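PDB 7BGL: YecR from Salmonella typhimurium, which is a predicted lipoprotein that associates with the L-ring of the flagellar LP ring, its precise role there being uncertain. Local coordinates for residues Ser31-Leu36 and Leu94-Cys98. Residues are numbered along the deposited sequence; the frame is centred on the assembly and turned at random.
Sequences SGIVRL and LSWQC
Residues Ile33-Leu36 and Leu94-Gln97 run as antiparallel strands, axes 4.8 Å apart at 160°, in register Ile33-Gln97, Val34-Trp96, Arg35-Ser95 and Leu36-Leu94. Backbone hydrogen bonds, all 2.9 Å, join Val34 N to Trp96 O and Trp96 N to Val34 O, then Leu36 N to Leu94 O and Leu94 N to Leu36 O; Cys98 N to Gly32 O extends the pairing by one bond. Between these bonds, CA atoms of the non-hydrogen-bonded pairs make CA-H...O contacts to carbonyls of the hydrogen-bonded residues, such as Arg35 CA to Leu94 O (3.4 Å) and Ser95 CA to Val34 O (3.4 Å). Gly32, at positive phi (57°/58°), forms a G1 bulge with Ile33 opposite Ser28 on the other neighbouring strand.

Val34, Leu36, Leu94 and Trp96 share one face, where helix 52-63 covers Leu36 and Trp96. Leu36 CD1 lies 3.6 Å from Trp96 NE1 (Trp96 chi1 m), and Val34 CG2 lies 3.6 Å from Cys98 SG, whose disulfide to Cys61 ties the strand end to that helix. Ile33, Arg35, Ser95 and Gln97 occupy the other face and meet L-ring chains; Arg35 NH2 hydrogen-bonds to L-ring backbone.

This is the central strand pair of a four-stranded antiparallel sheet, order 1-2-4-3, sandwiched here between its own helix and the L-ring.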
ATOM      1  N   SER C  31     -33.200 -45.672 -81.430  1.00115.68           N
ATOM      2  CA  SER C  31     -33.130 -46.916 -80.673  1.00115.68           C
ATOM      3  C   SER C  31     -34.017 -47.994 -81.287  1.00115.68           C
ATOM      4  O   SER C  31     -34.013 -49.128 -80.792  1.00115.68           O
ATOM      5  CB  SER C  31     -33.505 -46.737 -79.193  1.00115.68           C
ATOM      6  OG  SER C  31     -34.883 -46.437 -79.048  1.00115.68           O
ATOM      7  N   GLY C  32     -34.774 -47.688 -82.340  1.00120.21           N
ATOM      8  CA  GLY C  32     -35.585 -48.686 -83.012  1.00120.21           C
ATOM      9  C   GLY C  32     -36.573 -49.381 -82.098  1.00120.21           C
ATOM     10  O   GLY C  32     -36.548 -50.609 -81.968  1.00120.21           O
ATOM     11  N   ILE C  33     -37.449 -48.610 -81.458  1.00117.50           N
ATOM     12  CA  ILE C  33     -38.362 -49.129 -80.447  1.00117.50           C
ATOM     13  C   ILE C  33     -39.791 -49.013 -80.957  1.00117.50           C
ATOM     14  O   ILE C  33     -40.221 -47.936 -81.384  1.00117.50           O
ATOM     15  CB  ILE C  33     -38.203 -48.391 -79.105  1.00117.50           C
ATOM     16  CG1 ILE C  33     -36.787 -48.582 -78.559  1.00117.50           C
ATOM     17  CG2 ILE C  33     -39.231 -48.885 -78.101  1.00117.50           C
ATOM     18  CD1 ILE C  33     -36.427 -50.025 -78.289  1.00117.50           C
ATOM     19  N   VAL C  34     -40.529 -50.120 -80.896  1.00118.19           N
ATOM     20  CA  VAL C  34     -41.939 -50.157 -81.262  1.00118.19           C
ATOM     21  C   VAL C  34     -42.743 -50.528 -80.027  1.00118.19           C
ATOM     22  O   VAL C  34     -42.404 -51.480 -79.316  1.00118.19           O
ATOM     23  CB  VAL C  34     -42.207 -51.153 -82.409  1.00118.19           C
ATOM     24  CG1 VAL C  34     -43.701 -51.285 -82.657  1.00118.19           C
ATOM     25  CG2 VAL C  34     -41.487 -50.713 -83.673  1.00118.19           C
ATOM     26  N   ARG C  35     -43.805 -49.772 -79.763  1.00110.83           N
ATOM     27  CA  ARG C  35     -44.647 -49.994 -78.596  1.00110.83           C
ATOM     28  C   ARG C  35     -46.091 -50.151 -79.042  1.00110.83           C
ATOM     29  O   ARG C  35     -46.620 -49.291 -79.754  1.00110.83           O
ATOM     30  CB  ARG C  35     -44.526 -48.838 -77.596  1.00110.83           C
ATOM     31  CG  ARG C  35     -43.131 -48.649 -77.028  1.00110.83           C
ATOM     32  CD  ARG C  35     -43.162 -48.604 -75.510  1.00110.83           C
ATOM     33  NE  ARG C  35     -41.829 -48.717 -74.931  1.00110.83           N
ATOM     34  CZ  ARG C  35     -41.006 -47.694 -74.742  1.00110.83           C
ATOM     35  NH1 ARG C  35     -41.347 -46.461 -75.079  1.00110.83           N
ATOM     36  NH2 ARG C  35     -39.811 -47.914 -74.201  1.00110.83           N
ATOM     37  N   LEU C  36     -46.721 -51.242 -78.615  1.00117.69           N
ATOM     38  CA  LEU C  36     -48.128 -51.502 -78.871  1.00117.69           C
ATOM     39  C   LEU C  36     -48.880 -51.498 -77.549  1.00117.69           C
ATOM     40  O   LEU C  36     -48.317 -51.817 -76.501  1.00117.69           O
ATOM     41  CB  LEU C  36     -48.328 -52.843 -79.585  1.00117.69           C
ATOM     42  CG  LEU C  36     -47.281 -53.221 -80.633  1.00117.69           C
ATOM     43  CD1 LEU C  36     -47.552 -54.610 -81.187  1.00117.69           C
ATOM     44  CD2 LEU C  36     -47.243 -52.193 -81.751  1.00117.69           C
ATOM     45  N   LEU C  94     -46.695 -53.615 -74.965  1.00116.44           N
ATOM     46  CA  LEU C  94     -45.753 -54.596 -75.489  1.00116.44           C
ATOM     47  C   LEU C  94     -44.665 -53.848 -76.243  1.00116.44           C
ATOM     48  O   LEU C  94     -44.967 -53.028 -77.118  1.00116.44           O
ATOM     49  CB  LEU C  94     -46.454 -55.604 -76.404  1.00116.44           C
ATOM     50  CG  LEU C  94     -47.486 -56.518 -75.744  1.00116.44           C
ATOM     51  CD1 LEU C  94     -48.180 -57.384 -76.785  1.00116.44           C
ATOM     52  CD2 LEU C  94     -46.837 -57.378 -74.672  1.00116.44           C
ATOM     53  N   SER C  95     -43.411 -54.127 -75.907  1.00118.07           N
ATOM     54  CA  SER C  95     -42.270 -53.443 -76.496  1.00118.07           C
ATOM     55  C   SER C  95     -41.500 -54.387 -77.410  1.00118.07           C
ATOM     56  O   SER C  95     -41.377 -55.581 -77.126  1.00118.07           O
ATOM     57  CB  SER C  95     -41.340 -52.896 -75.411  1.00118.07           C
ATOM     58  OG  SER C  95     -40.932 -53.924 -74.525  1.00118.07           O
ATOM     59  N   TRP C  96     -40.995 -53.842 -78.514  1.00122.77           N
ATOM     60  CA  TRP C  96     -40.216 -54.595 -79.484  1.00122.77           C
ATOM     61  C   TRP C  96     -39.020 -53.758 -79.909  1.00122.77           C
ATOM     62  O   TRP C  96     -39.135 -52.541 -80.088  1.00122.77           O
ATOM     63  CB  TRP C  96     -41.054 -54.972 -80.713  1.00122.77           C
ATOM     64  CG  TRP C  96     -42.372 -55.608 -80.380  1.00122.77           C
ATOM     65  CD1 TRP C  96     -43.476 -54.989 -79.869  1.00122.77           C
ATOM     66  CD2 TRP C  96     -42.722 -56.988 -80.534  1.00122.77           C
ATOM     67  NE1 TRP C  96     -44.491 -55.898 -79.696  1.00122.77           N
ATOM     68  CE2 TRP C  96     -44.053 -57.133 -80.097  1.00122.77           C
ATOM     69  CE3 TRP C  96     -42.038 -58.115 -81.000  1.00122.77           C
ATOM     70  CZ2 TRP C  96     -44.714 -58.358 -80.110  1.00122.77           C
ATOM     71  CZ3 TRP C  96     -42.696 -59.330 -81.014  1.00122.77           C
ATOM     72  CH2 TRP C  96     -44.019 -59.442 -80.571  1.00122.77           C
ATOM     73  N   GLN C  97     -37.876 -54.414 -80.070  1.00123.01           N
ATOM     74  CA  GLN C  97     -36.639 -53.764 -80.489  1.00123.01           C
ATOM     75  C   GLN C  97     -36.309 -54.238 -81.899  1.00123.01           C
ATOM     76  O   GLN C  97     -35.860 -55.373 -82.089  1.00123.01           O
ATOM     77  CB  GLN C  97     -35.502 -54.076 -79.519  1.00123.01           C
ATOM     78  CG  GLN C  97     -34.231 -53.282 -79.769  1.00123.01           C
ATOM     79  CD  GLN C  97     -33.126 -54.127 -80.370  1.00123.01           C
ATOM     80  OE1 GLN C  97     -33.088 -55.343 -80.182  1.00123.01           O
ATOM     81  NE2 GLN C  97     -32.219 -53.486 -81.096  1.00123.01           N
ATOM     82  N   CYS C  98     -36.535 -53.372 -82.884  1.00128.61           N
ATOM     83  CA  CYS C  98     -36.258 -53.735 -84.265  1.00128.61           C
ATOM     84  C   CYS C  98     -34.766 -53.970 -84.463  1.00128.61           C
ATOM     85  O   CYS C  98     -33.928 -53.232 -83.937  1.00128.61           O
ATOM     86  CB  CYS C  98     -36.750 -52.644 -85.215  1.00128.61           C
ATOM     87  SG  CYS C  98     -38.486 -52.175 -85.018  1.00128.61           S
TER